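Local coordinates for beta-N-acetylhexosaminidase (Thermotoga neapolitana, PDB 5BZA), which probably hydrolyses terminal non-reducing N-acetyl-D-hexosamine residues from N-acetyl-beta-D-hexosaminides, as a member of glycosyl hydrolase family 3, at residues E341-E346 with R376-R381; L399-V404 with R424-I429; A390-V395 with L418-D423; D15-A20 with N277-P282. All blocks are in the same frame, centred on the assembly; numbering follows the deposited sequence.

Interaction 1: residues E341-E346 with R376-R381; sequences ELLGRE and RFFKVR. With CD (cadmium ion), chain T.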
loop_
_atom_site.group_PDB
_atom_site.type_symbol
_atom_site.label_atom_id
_atom_site.label_comp_id
_atom_site.label_asym_id
_atom_site.label_seq_id
_atom_site.Cartn_x
_atom_site.Cartn_y
_atom_site.Cartn_z
ATOM N N GLU B 341 -23.737 31.266 8.550
ATOM C CA GLU B 341 -25.015 30.936 9.178
ATOM C C GLU B 341 -25.801 29.771 8.522
ATOM O O GLU B 341 -26.716 29.235 9.152
ATOM C CB GLU B 341 -25.891 32.207 9.263
ATOM C CG GLU B 341 -26.198 32.885 7.921
ATOM C CD GLU B 341 -25.039 33.778 7.421
ATOM O OE1 GLU B 341 -23.955 33.794 8.079
ATOM O OE2 GLU B 341 -25.204 34.430 6.349
ATOM N N LEU B 342 -25.487 29.370 7.289
ATOM C CA LEU B 342 -26.267 28.283 6.684
ATOM C C LEU B 342 -25.682 26.926 7.081
ATOM O O LEU B 342 -26.324 25.876 6.955
ATOM C CB LEU B 342 -26.247 28.351 5.148
ATOM C CG LEU B 342 -26.814 29.447 4.254
ATOM C CD1 LEU B 342 -26.620 29.036 2.810
ATOM C CD2 LEU B 342 -28.277 29.664 4.537
ATOM N N LEU B 343 -24.449 26.964 7.558
ATOM C CA LEU B 343 -23.640 25.759 7.632
ATOM C C LEU B 343 -24.024 24.791 8.788
ATOM O O LEU B 343 -23.663 23.610 8.757
ATOM C CB LEU B 343 -22.160 26.164 7.664
ATOM C CG LEU B 343 -21.758 26.815 6.310
ATOM C CD1 LEU B 343 -20.267 27.128 6.244
ATOM C CD2 LEU B 343 -22.182 25.990 5.070
ATOM N N GLY B 344 -24.707 25.294 9.818
ATOM C CA GLY B 344 -25.197 24.451 10.900
ATOM C C GLY B 344 -26.497 23.727 10.583
ATOM O O GLY B 344 -27.051 23.091 11.459
ATOM N N ARG B 345 -27.010 23.817 9.355
ATOM C CA ARG B 345 -28.289 23.162 9.023
ATOM C C ARG B 345 -28.101 21.722 8.623
ATOM O O ARG B 345 -26.972 21.305 8.394
ATOM C CB ARG B 345 -29.000 23.867 7.859
ATOM C CG ARG B 345 -29.323 25.326 8.070
ATOM C CD ARG B 345 -29.942 25.875 6.768
ATOM N NE ARG B 345 -30.322 27.290 6.851
ATOM C CZ ARG B 345 -30.898 27.973 5.854
ATOM N NH1 ARG B 345 -31.185 27.366 4.707
ATOM N NH2 ARG B 345 -31.197 29.257 6.014
ATOM N N GLU B 346 -29.196 20.994 8.399
ATOM C CA GLU B 346 -29.062 19.588 8.044
ATOM C C GLU B 346 -28.905 19.555 6.517
ATOM O O GLU B 346 -29.539 20.340 5.798
ATOM C CB GLU B 346 -30.290 18.771 8.464
ATOM C CG GLU B 346 -30.757 18.963 9.926
ATOM C CD GLU B 346 -32.219 18.514 10.097
ATOM O OE1 GLU B 346 -33.085 19.360 10.439
ATOM O OE2 GLU B 346 -32.530 17.334 9.751
ATOM N N ARG B 376 -18.705 13.662 8.909
ATOM C CA ARG B 376 -17.772 14.201 9.945
ATOM C C ARG B 376 -17.953 15.691 10.224
ATOM O O ARG B 376 -17.631 16.195 11.308
ATOM C CB ARG B 376 -16.315 13.980 9.530
ATOM C CG ARG B 376 -15.952 12.541 9.290
ATOM C CD ARG B 376 -14.437 12.357 9.177
ATOM N NE ARG B 376 -13.707 12.720 10.397
ATOM C CZ ARG B 376 -13.377 11.868 11.374
ATOM N NH1 ARG B 376 -13.688 10.576 11.290
ATOM N NH2 ARG B 376 -12.710 12.312 12.424
ATOM N N PHE B 377 -18.496 16.393 9.224
ATOM C CA PHE B 377 -18.522 17.861 9.190
ATOM C C PHE B 377 -19.932 18.450 9.267
ATOM O O PHE B 377 -20.122 19.583 9.716
ATOM C CB PHE B 377 -17.840 18.353 7.909
ATOM C CG PHE B 377 -16.375 18.020 7.826
ATOM C CD1 PHE B 377 -15.414 18.843 8.421
ATOM C CD2 PHE B 377 -15.953 16.892 7.142
ATOM C CE1 PHE B 377 -14.047 18.526 8.337
ATOM C CE2 PHE B 377 -14.590 16.579 7.068
ATOM C CZ PHE B 377 -13.642 17.400 7.666
ATOM N N PHE B 378 -20.921 17.697 8.795
ATOM C CA PHE B 378 -22.278 18.233 8.692
ATOM C C PHE B 378 -23.291 17.251 9.183
ATOM O O PHE B 378 -23.141 16.057 8.952
ATOM C CB PHE B 378 -22.624 18.638 7.195
ATOM C CG PHE B 378 -21.713 19.691 6.642
ATOM C CD1 PHE B 378 -21.962 21.017 6.896
ATOM C CD2 PHE B 378 -20.549 19.351 5.980
ATOM C CE1 PHE B 378 -21.110 21.986 6.460
ATOM C CE2 PHE B 378 -19.673 20.321 5.555
ATOM C CZ PHE B 378 -19.955 21.640 5.795
ATOM N N LYS B 379 -24.356 17.753 9.812
ATOM C CA LYS B 379 -25.516 16.888 10.017
ATOM C C LYS B 379 -26.103 16.591 8.628
ATOM O O LYS B 379 -26.255 17.480 7.770
ATOM C CB LYS B 379 -26.568 17.540 10.914
ATOM C CG LYS B 379 -26.010 18.324 12.048
ATOM C CD LYS B 379 -27.127 18.848 12.942
ATOM C CE LYS B 379 -27.342 20.302 12.602
ATOM N NZ LYS B 379 -28.442 20.928 13.368
ATOM N N VAL B 380 -26.395 15.322 8.396
ATOM C CA VAL B 380 -26.891 14.892 7.106
ATOM C C VAL B 380 -28.314 14.354 7.236
ATOM O O VAL B 380 -28.544 13.376 7.963
ATOM C CB VAL B 380 -25.973 13.828 6.522
ATOM C CG1 VAL B 380 -26.570 13.216 5.268
ATOM C CG2 VAL B 380 -24.573 14.429 6.266
ATOM N N ARG B 381 -29.265 14.993 6.552
ATOM C CA ARG B 381 -30.664 14.541 6.543
ATOM C C ARG B 381 -30.927 13.443 5.534
ATOM O O ARG B 381 -31.659 12.501 5.836
ATOM C CB ARG B 381 -31.660 15.672 6.254
ATOM C CG ARG B 381 -33.106 15.159 6.463
ATOM C CD ARG B 381 -34.173 16.219 6.331
ATOM N NE ARG B 381 -34.073 17.247 7.358
ATOM C CZ ARG B 381 -34.901 18.278 7.432
ATOM N NH1 ARG B 381 -35.895 18.384 6.560
ATOM N NH2 ARG B 381 -34.755 19.195 8.374
HETATM CD CD CD T . -32.741 21.455 11.057
HETATM O O HOH W 1 -24.778 20.695 9.794
HETATM O O HOH W 2 -21.632 21.812 10.292
HETATM O O HOH W 3 -32.061 23.727 11.643
#
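The carboxylate of E346 faces two kinds of partner: E346 OE1 binds the cadmium ion at 2.2 Å, while the guanidinium of R381 reaches both oxygens from the other segment. E346 sets CG anti to its carbonyl carbon (chi1 -50°), its chain extended beyond CG, which carries the carboxylate to the metal. R381 NE donates to E346 OE2 over 2.8 Å in a salt bridge; R381 NH2 is 2.7 Å from E346 OE1, the position of NH2 being less certain. The two flat groups are turned 51° apart, so NE meets OE2 from above the carboxylate plane. R381 starts with CG anti to its backbone N (chi1 -172°) and bends at chi3, which swings the guanidinium onto the carboxylate. With E398 as the other carboxylate ligand, the metal and R381 probably hold E346 ionised. The pairing lies where the turn L342-R345 leads into strand 347-352, beside the entry to edge strand 380-386 of the C-terminal mixed sheet. F378 turns its ring edge to L343 O, 3.6 Å from F378 CD1, and L343 CD2 lies 4.4 Å from F378 CE1. A water accepts from K379 N at 3.0 Å, within donating distance of the carbonyls of L343 and R345.

Interaction 2: residues L399-V404 with R424-I429; sequences LIFDFV and RTIYFI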
loop_
_atom_site.group_PDB
_atom_site.type_symbol
_atom_site.label_atom_id
_atom_site.label_comp_id
_atom_site.label_asym_id
_atom_site.label_seq_id
_atom_site.Cartn_x
_atom_site.Cartn_y
_atom_site.Cartn_z
ATOM N N LEU B 399 -30.260 22.715 3.440
ATOM C CA LEU B 399 -28.987 22.924 2.763
ATOM C C LEU B 399 -28.793 21.779 1.840
ATOM O O LEU B 399 -29.022 20.630 2.218
ATOM C CB LEU B 399 -27.824 23.032 3.745
ATOM C CG LEU B 399 -26.437 23.519 3.283
ATOM C CD1 LEU B 399 -26.488 24.879 2.574
ATOM C CD2 LEU B 399 -25.510 23.614 4.512
ATOM N N ILE B 400 -28.417 22.099 0.596
ATOM C CA ILE B 400 -28.246 21.062 -0.393
ATOM C C ILE B 400 -26.830 21.114 -0.930
ATOM O O ILE B 400 -26.344 22.187 -1.295
ATOM C CB ILE B 400 -29.250 21.194 -1.535
ATOM C CG1 ILE B 400 -30.671 21.265 -0.975
ATOM C CG2 ILE B 400 -29.138 19.979 -2.443
ATOM C CD1 ILE B 400 -31.782 21.460 -2.030
ATOM N N PHE B 401 -26.171 19.952 -0.951
ATOM C CA PHE B 401 -24.838 19.843 -1.529
ATOM C C PHE B 401 -24.979 19.084 -2.819
ATOM O O PHE B 401 -25.225 17.869 -2.788
ATOM C CB PHE B 401 -23.844 19.086 -0.628
ATOM C CG PHE B 401 -23.407 19.833 0.612
ATOM C CD1 PHE B 401 -23.803 21.137 0.843
ATOM C CD2 PHE B 401 -22.511 19.243 1.501
ATOM C CE1 PHE B 401 -23.389 21.821 1.980
ATOM C CE2 PHE B 401 -22.062 19.929 2.648
ATOM C CZ PHE B 401 -22.503 21.220 2.888
ATOM N N ASP B 402 -24.801 19.767 -3.954
ATOM C CA ASP B 402 -24.854 19.071 -5.236
ATOM C C ASP B 402 -23.411 18.761 -5.657
ATOM O O ASP B 402 -22.584 19.654 -5.896
ATOM C CB ASP B 402 -25.617 19.912 -6.284
ATOM C CG ASP B 402 -25.611 19.297 -7.701
ATOM O OD1 ASP B 402 -25.319 18.080 -7.862
ATOM O OD2 ASP B 402 -25.988 20.040 -8.664
ATOM N N PHE B 403 -23.103 17.472 -5.721
ATOM C CA PHE B 403 -21.765 17.060 -6.123
ATOM C C PHE B 403 -21.781 16.839 -7.618
ATOM O O PHE B 403 -22.164 15.779 -8.143
ATOM C CB PHE B 403 -21.313 15.821 -5.351
ATOM C CG PHE B 403 -21.016 16.111 -3.909
ATOM C CD1 PHE B 403 -19.777 16.616 -3.534
ATOM C CD2 PHE B 403 -22.000 15.991 -2.949
ATOM C CE1 PHE B 403 -19.507 16.926 -2.215
ATOM C CE2 PHE B 403 -21.732 16.307 -1.625
ATOM C CZ PHE B 403 -20.486 16.774 -1.264
ATOM N N VAL B 404 -21.379 17.894 -8.300
ATOM C CA VAL B 404 -21.611 18.026 -9.732
ATOM C C VAL B 404 -20.560 17.298 -10.576
ATOM O O VAL B 404 -19.358 17.532 -10.448
ATOM C CB VAL B 404 -21.623 19.479 -10.127
ATOM C CG1 VAL B 404 -21.915 19.600 -11.614
ATOM C CG2 VAL B 404 -22.636 20.263 -9.260
ATOM N N ARG B 424 -29.813 27.947 -1.116
ATOM C CA ARG B 424 -29.418 26.996 -0.103
ATOM C C ARG B 424 -28.799 25.755 -0.763
ATOM O O ARG B 424 -28.823 24.633 -0.209
ATOM C CB ARG B 424 -30.623 26.671 0.776
ATOM C CG ARG B 424 -31.872 26.296 0.012
ATOM C CD ARG B 424 -33.100 26.215 0.914
ATOM N NE ARG B 424 -34.278 25.829 0.141
ATOM C CZ ARG B 424 -35.074 26.679 -0.500
ATOM N NH1 ARG B 424 -34.834 27.984 -0.431
ATOM N NH2 ARG B 424 -36.110 26.212 -1.195
ATOM N N THR B 425 -28.208 25.965 -1.941
ATOM C CA THR B 425 -27.530 24.869 -2.621
ATOM C C THR B 425 -26.081 25.264 -2.790
ATOM O O THR B 425 -25.775 26.408 -3.112
ATOM C CB THR B 425 -28.132 24.529 -3.981
ATOM O OG1 THR B 425 -29.480 24.106 -3.797
ATOM C CG2 THR B 425 -27.342 23.400 -4.653
ATOM N N ILE B 426 -25.187 24.323 -2.497
ATOM C CA ILE B 426 -23.765 24.519 -2.736
ATOM C C ILE B 426 -23.357 23.517 -3.781
ATOM O O ILE B 426 -23.644 22.310 -3.648
ATOM C CB ILE B 426 -22.933 24.352 -1.458
ATOM C CG1 ILE B 426 -23.476 25.280 -0.368
ATOM C CG2 ILE B 426 -21.475 24.700 -1.721
ATOM C CD1 ILE B 426 -22.643 25.297 0.895
ATOM N N TYR B 427 -22.712 24.036 -4.831
ATOM C CA TYR B 427 -22.274 23.222 -5.944
ATOM C C TYR B 427 -20.826 22.842 -5.738
ATOM O O TYR B 427 -19.940 23.713 -5.644
ATOM C CB TYR B 427 -22.449 23.959 -7.284
ATOM C CG TYR B 427 -23.898 24.161 -7.603
ATOM C CD1 TYR B 427 -24.629 23.140 -8.202
ATOM C CD2 TYR B 427 -24.551 25.351 -7.280
ATOM C CE1 TYR B 427 -25.959 23.280 -8.459
ATOM C CE2 TYR B 427 -25.915 25.515 -7.551
ATOM C CZ TYR B 427 -26.603 24.475 -8.139
ATOM O OH TYR B 427 -27.943 24.606 -8.429
ATOM N N PHE B 428 -20.591 21.537 -5.665
ATOM C CA PHE B 428 -19.234 21.041 -5.568
ATOM C C PHE B 428 -18.847 20.537 -6.939
ATOM O O PHE B 428 -19.309 19.473 -7.367
ATOM C CB PHE B 428 -19.107 19.921 -4.500
ATOM C CG PHE B 428 -19.322 20.393 -3.077
ATOM C CD1 PHE B 428 -20.604 20.624 -2.588
ATOM C CD2 PHE B 428 -18.237 20.570 -2.211
ATOM C CE1 PHE B 428 -20.808 21.051 -1.258
ATOM C CE2 PHE B 428 -18.434 20.999 -0.876
ATOM C CZ PHE B 428 -19.716 21.245 -0.410
ATOM N N ILE B 429 -18.006 21.288 -7.641
ATOM C CA ILE B 429 -17.599 20.838 -8.963
ATOM C C ILE B 429 -16.346 20.006 -8.844
ATOM O O ILE B 429 -15.261 20.525 -8.612
ATOM C CB ILE B 429 -17.409 22.009 -9.984
ATOM C CG1 ILE B 429 -18.789 22.478 -10.480
ATOM C CG2 ILE B 429 -16.753 21.472 -11.248
ATOM C CD1 ILE B 429 -19.367 23.692 -9.802
#
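F401, F403 and F428 all set CG anti to the carbonyl carbon, beside the backbone N (chi1 near -70°), which lifts their rings off the same face of the sheet. Chi2 then separates them: F401 is turned to -5°, whereas F403 and F428 stand near perpendicular. F403 and F428 point the same way and form an offset stack, planes 23° apart and centroids 4.6 Å apart. F401 instead crosses F428 obliquely, taking F428 CE1 over one face, 3.4 Å from F401 CG, while F401 CE1 meets I426 CD1 at 3.7 Å. An alanine in place of F401 would remove the ring and its edge-to-face contact with F378, and would probably leave F428 CE1 and I426 CD1 less well packed. Beneath the rings, strands 399-404 and 425-429 run parallel, the two strands of a beta-alpha-beta unit crossing over through helix 411-418. Five backbone bonds zip them together, from I400 N to R424 O (2.7 Å) to V404 N with F428 O (2.8 Å). Helix 452-463 covers the aromatic face. On the reverse face D402, CG anti to its N, sends OD2 to the ring edge of Y427, 3.2 Å from CE1; H417 ND1 is hydrogen-bonded to that oxygen, and Y427 OH to H417 O. V404 CG2 touches the same ring edge at CD1, 3.7 Å away.

Interaction 3: residues A390-V395 with L418-D423; sequences AGPDDV and LSLPSD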
loop_
_atom_site.group_PDB
_atom_site.type_symbol
_atom_site.label_atom_id
_atom_site.label_comp_id
_atom_site.label_asym_id
_atom_site.label_seq_id
_atom_site.Cartn_x
_atom_site.Cartn_y
_atom_site.Cartn_z
ATOM N N ALA B 390 -28.444 12.291 -16.446
ATOM C CA ALA B 390 -29.764 12.891 -16.292
ATOM C C ALA B 390 -29.739 14.143 -15.400
ATOM O O ALA B 390 -30.493 15.084 -15.628
ATOM C CB ALA B 390 -30.744 11.864 -15.751
ATOM N N GLY B 391 -28.883 14.146 -14.377
ATOM C CA GLY B 391 -28.895 15.201 -13.375
ATOM C C GLY B 391 -29.866 14.884 -12.253
ATOM O O GLY B 391 -30.588 13.887 -12.305
ATOM N N PRO B 392 -29.859 15.709 -11.199
ATOM C CA PRO B 392 -30.690 15.518 -9.996
ATOM C C PRO B 392 -32.177 15.735 -10.248
ATOM O O PRO B 392 -32.546 16.606 -11.026
ATOM C CB PRO B 392 -30.151 16.563 -9.011
ATOM C CG PRO B 392 -29.453 17.585 -9.855
ATOM C CD PRO B 392 -28.978 16.883 -11.096
ATOM N N ASP B 393 -33.033 14.923 -9.644
ATOM C CA ASP B 393 -34.449 15.261 -9.644
ATOM C C ASP B 393 -34.559 16.514 -8.783
ATOM O O ASP B 393 -33.617 16.842 -8.052
ATOM C CB ASP B 393 -35.320 14.129 -9.086
ATOM C CG ASP B 393 -35.283 12.872 -9.953
ATOM O OD1 ASP B 393 -34.825 12.971 -11.117
ATOM O OD2 ASP B 393 -35.780 11.809 -9.497
ATOM N N ASP B 394 -35.675 17.230 -8.840
ATOM C CA ASP B 394 -35.749 18.427 -8.011
ATOM C C ASP B 394 -35.817 17.970 -6.553
ATOM O O ASP B 394 -36.297 16.866 -6.255
ATOM C CB ASP B 394 -36.928 19.341 -8.349
ATOM C CG ASP B 394 -36.759 20.739 -7.728
ATOM O OD1 ASP B 394 -35.963 21.536 -8.292
ATOM O OD2 ASP B 394 -37.368 21.026 -6.667
ATOM N N VAL B 395 -35.273 18.775 -5.650
ATOM C CA VAL B 395 -35.403 18.462 -4.236
ATOM C C VAL B 395 -35.180 19.728 -3.423
ATOM O O VAL B 395 -34.792 20.760 -3.960
ATOM C CB VAL B 395 -34.416 17.347 -3.811
ATOM C CG1 VAL B 395 -32.991 17.885 -3.740
ATOM C CG2 VAL B 395 -34.850 16.703 -2.469
ATOM N N LEU B 418 -29.418 23.399 -12.268
ATOM C CA LEU B 418 -29.723 24.815 -12.006
ATOM C C LEU B 418 -31.102 25.043 -11.368
ATOM O O LEU B 418 -31.344 26.094 -10.750
ATOM C CB LEU B 418 -29.630 25.622 -13.301
ATOM C CG LEU B 418 -28.199 25.814 -13.791
ATOM C CD1 LEU B 418 -28.237 26.362 -15.198
ATOM C CD2 LEU B 418 -27.417 26.728 -12.855
ATOM N N SER B 419 -31.996 24.063 -11.515
ATOM C CA SER B 419 -33.316 24.100 -10.868
ATOM C C SER B 419 -33.248 24.128 -9.342
ATOM O O SER B 419 -34.201 24.569 -8.686
ATOM C CB SER B 419 -34.165 22.887 -11.269
ATOM O OG SER B 419 -34.107 22.620 -12.658
ATOM N N LEU B 420 -32.155 23.618 -8.768
ATOM C CA LEU B 420 -32.041 23.563 -7.313
ATOM C C LEU B 420 -32.066 24.991 -6.721
ATOM O O LEU B 420 -31.625 25.960 -7.353
ATOM C CB LEU B 420 -30.763 22.809 -6.902
ATOM C CG LEU B 420 -30.686 21.361 -7.414
ATOM C CD1 LEU B 420 -29.321 20.738 -7.142
ATOM C CD2 LEU B 420 -31.834 20.486 -6.896
ATOM N N PRO B 421 -32.636 25.135 -5.524
ATOM C CA PRO B 421 -32.770 26.451 -4.890
ATOM C C PRO B 421 -31.424 27.121 -4.681
ATOM O O PRO B 421 -30.607 26.685 -3.857
ATOM C CB PRO B 421 -33.446 26.138 -3.551
ATOM C CG PRO B 421 -33.298 24.672 -3.356
ATOM C CD PRO B 421 -33.224 24.054 -4.713
ATOM N N SER B 422 -31.190 28.180 -5.429
ATOM C CA SER B 422 -29.929 28.895 -5.371
ATOM C C SER B 422 -29.574 29.419 -3.978
ATOM O O SER B 422 -28.408 29.626 -3.650
ATOM C CB SER B 422 -29.990 30.073 -6.359
ATOM O OG SER B 422 -29.057 31.083 -6.006
ATOM N N ASP B 423 -30.573 29.630 -3.151
ATOM C CA ASP B 423 -30.324 30.228 -1.855
ATOM C C ASP B 423 -29.679 29.236 -0.846
ATOM O O ASP B 423 -29.050 29.620 0.148
ATOM C CB ASP B 423 -31.628 30.778 -1.311
ATOM C CG ASP B 423 -31.450 32.138 -0.692
ATOM O OD1 ASP B 423 -30.654 32.928 -1.247
ATOM O OD2 ASP B 423 -32.093 32.421 0.348
#
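Two loop segments, the second leaving the end of helix 411-418, approach with their nearest CA atoms, those of D394 and L420, 6.4 Å apart, and no hydrogen bond passes between them. L420 carries most of the contact. With CG anti to its carbonyl carbon (chi1 -59°) and chi2 extended at 172°, it spreads its two methyls between different partners. CD1 reaches the ring of P392 at CG, 4.2 Å away and across an oblique crossing, while CD2 lies 4.0 Å from V395 N and 4.3 Å from V395 CG1. P421 places its CD 3.7 Å from V395 O. The exposed side is polar: D394 sets CG anti to its backbone N, and its OD1 lies 3.5 Å from S419 O, acceptor facing acceptor, so no bond forms between them. The loops are the one leading into strand 399-404 and the one joining helix 411-418 to strand 425-429, and L420 and P392 both also pack on L350 of strand 347-352. R442 takes up the L420 carbonyl. Resting mainly on leucine, proline and valine carbons, the contact depends on shape and burial of apolar surface rather than on directional bonds, and the acidic D394 would probably add little attraction.

Interaction 4: residues D15-A20 with N277-P282; sequences DFNEEA and NFRDLP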
loop_
_atom_site.group_PDB
_atom_site.type_symbol
_atom_site.label_atom_id
_atom_site.label_comp_id
_atom_site.label_asym_id
_atom_site.label_seq_id
_atom_site.Cartn_x
_atom_site.Cartn_y
_atom_site.Cartn_z
ATOM N N ASP B 15 -8.524 7.880 16.071
ATOM C CA ASP B 15 -9.252 8.911 15.365
ATOM C C ASP B 15 -8.346 10.148 15.265
ATOM O O ASP B 15 -7.381 10.281 16.028
ATOM C CB ASP B 15 -10.599 9.208 16.073
ATOM C CG ASP B 15 -11.582 9.997 15.168
ATOM O OD1 ASP B 15 -11.244 10.161 13.990
ATOM O OD2 ASP B 15 -12.705 10.373 15.589
ATOM N N PHE B 16 -8.624 11.023 14.291
ATOM C CA PHE B 16 -7.908 12.285 14.163
ATOM C C PHE B 16 -8.941 13.394 14.009
ATOM O O PHE B 16 -9.827 13.307 13.162
ATOM C CB PHE B 16 -6.935 12.272 12.980
ATOM C CG PHE B 16 -6.285 13.603 12.735
ATOM C CD1 PHE B 16 -5.423 14.159 13.670
ATOM C CD2 PHE B 16 -6.586 14.334 11.573
ATOM C CE1 PHE B 16 -4.834 15.405 13.440
ATOM C CE2 PHE B 16 -6.008 15.562 11.339
ATOM C CZ PHE B 16 -5.125 16.109 12.268
ATOM N N ASN B 17 -8.884 14.403 14.865
ATOM C CA ASN B 17 -9.983 15.342 14.952
ATOM C C ASN B 17 -9.523 16.513 15.785
ATOM O O ASN B 17 -8.331 16.611 16.105
ATOM C CB ASN B 17 -11.239 14.673 15.533
ATOM C CG ASN B 17 -10.952 13.926 16.852
ATOM O OD1 ASN B 17 -10.193 14.409 17.702
ATOM N ND2 ASN B 17 -11.593 12.780 17.033
ATOM N N GLU B 18 -10.433 17.427 16.119
ATOM C CA GLU B 18 -9.988 18.674 16.771
ATOM C C GLU B 18 -9.534 18.315 18.192
ATOM O O GLU B 18 -8.562 18.887 18.676
ATOM C CB GLU B 18 -11.087 19.754 16.753
ATOM C CG GLU B 18 -10.693 21.253 17.022
ATOM C CD GLU B 18 -9.768 21.904 15.910
ATOM O OE1 GLU B 18 -9.210 21.161 15.060
ATOM O OE2 GLU B 18 -9.655 23.166 15.819
ATOM N N GLU B 19 -10.171 17.330 18.835
ATOM C CA GLU B 19 -9.714 16.927 20.173
ATOM C C GLU B 19 -8.257 16.415 20.095
ATOM O O GLU B 19 -7.397 16.833 20.888
ATOM C CB GLU B 19 -10.615 15.849 20.796
ATOM C CG GLU B 19 -10.214 15.457 22.232
ATOM C CD GLU B 19 -11.161 14.442 22.895
ATOM O OE1 GLU B 19 -11.937 13.780 22.165
ATOM O OE2 GLU B 19 -11.112 14.287 24.145
ATOM N N ALA B 20 -7.990 15.537 19.122
ATOM C CA ALA B 20 -6.641 15.043 18.905
ATOM C C ALA B 20 -5.619 16.178 18.702
ATOM O O ALA B 20 -4.598 16.217 19.380
ATOM C CB ALA B 20 -6.632 14.079 17.747
ATOM N N ASN B 277 -4.888 5.236 24.039
ATOM C CA ASN B 277 -5.918 6.233 23.807
ATOM C C ASN B 277 -5.429 7.639 24.160
ATOM O O ASN B 277 -5.200 7.928 25.330
ATOM C CB ASN B 277 -7.167 5.920 24.617
ATOM C CG ASN B 277 -8.355 6.764 24.212
ATOM O OD1 ASN B 277 -8.215 7.840 23.581
ATOM N ND2 ASN B 277 -9.551 6.298 24.582
ATOM N N PHE B 278 -5.316 8.519 23.160
ATOM C CA PHE B 278 -4.781 9.867 23.389
ATOM C C PHE B 278 -5.645 10.631 24.372
ATOM O O PHE B 278 -5.173 11.516 25.077
ATOM C CB PHE B 278 -4.681 10.648 22.063
ATOM C CG PHE B 278 -6.023 10.994 21.450
ATOM C CD1 PHE B 278 -6.688 10.068 20.631
ATOM C CD2 PHE B 278 -6.629 12.237 21.696
ATOM C CE1 PHE B 278 -7.933 10.377 20.055
ATOM C CE2 PHE B 278 -7.861 12.553 21.121
ATOM C CZ PHE B 278 -8.522 11.618 20.311
ATOM N N ARG B 279 -6.916 10.276 24.416
ATOM C CA ARG B 279 -7.817 10.901 25.353
ATOM C C ARG B 279 -7.407 10.606 26.813
ATOM O O ARG B 279 -7.790 11.349 27.700
ATOM C CB ARG B 279 -9.268 10.485 25.080
ATOM C CG ARG B 279 -9.790 10.926 23.693
ATOM C CD ARG B 279 -11.210 10.422 23.414
ATOM N NE ARG B 279 -11.768 11.015 22.189
ATOM C CZ ARG B 279 -11.913 10.382 21.020
ATOM N NH1 ARG B 279 -11.630 9.073 20.932
ATOM N NH2 ARG B 279 -12.406 11.049 19.956
ATOM N N ASP B 280 -6.637 9.546 27.072
ATOM C CA ASP B 280 -6.130 9.314 28.439
ATOM C C ASP B 280 -4.930 10.171 28.798
ATOM O O ASP B 280 -4.472 10.127 29.939
ATOM C CB ASP B 280 -5.724 7.856 28.645
ATOM C CG ASP B 280 -6.888 6.947 28.628
ATOM O OD1 ASP B 280 -7.954 7.336 29.153
ATOM O OD2 ASP B 280 -6.763 5.862 28.051
ATOM N N LEU B 281 -4.385 10.904 27.832
ATOM C CA LEU B 281 -3.132 11.600 28.110
ATOM C C LEU B 281 -3.229 12.583 29.295
ATOM O O LEU B 281 -2.349 12.584 30.141
ATOM C CB LEU B 281 -2.629 12.321 26.865
ATOM C CG LEU B 281 -1.314 13.084 27.041
ATOM C CD1 LEU B 281 -0.249 12.180 27.633
ATOM C CD2 LEU B 281 -0.844 13.630 25.702
ATOM N N PRO B 282 -4.300 13.400 29.375
ATOM C CA PRO B 282 -4.313 14.317 30.524
ATOM C C PRO B 282 -4.252 13.616 31.915
ATOM O O PRO B 282 -3.404 14.003 32.728
ATOM C CB PRO B 282 -5.626 15.083 30.339
ATOM C CG PRO B 282 -5.865 15.057 28.872
ATOM C CD PRO B 282 -5.400 13.689 28.433
HETATM O O HOH W 4 -13.066 9.069 18.188
#
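Two helix starts of the family 3 TIM-barrel domain meet here, the N-capped beginning of helix 18-27 and the Asx turn of N277 that leads into helix 281-293. The tight part is F278. Its chi1 of 68° puts CG in the crowded position between backbone N and carbonyl carbon, and the ring turns one face to A20, whose CB makes a CH-pi contact 4.2 Å from the centroid. R279 CG lies over the opposite face, and F13 stacks on F278. R279 runs extended from CG to NE, crosses E19 at about a right angle and lays one guanidinium face over F278 CZ. R279 NE donates to E19 OE1 at 2.8 Å, from above the carboxylate plane. An alanine in place of E19 would remove the carboxylate and the CG that meets the F278 ring edge, and R279 would probably be held less firmly over F278. The loose, solvent side is the tip: D15 OD2 stays 4.4 Å from R279 NH2, a water bridging the two, while D15 OD1 pairs with R376. N17 caps the helix: its OD1 accepts from A20 N over 2.9 Å, almost along the C=O axis.

In the fold
From the N terminus, interaction 4 comes first and closes the longest loop: 256 residues, most of the barrel domain, separate 15-20 from 277-282, so it brings helix starts that follow the first and last strands of the parallel sheet together. Farther along, beyond strand 334-335 of the C-terminal mixed sheet, interaction 1 closes a 29-residue loop around strand 347-352 and helix 364-377. Interactions 2 and 3 follow and cross, their segments alternating as 390-395, 399-404, 418-423, 424-429, the loops of interaction 3 lying beside the strands of interaction 2. Interaction 1 touches interaction 2 through its buried aromatic ring and interaction 4 through R376, which ties the C-terminal sheet region to the barrel.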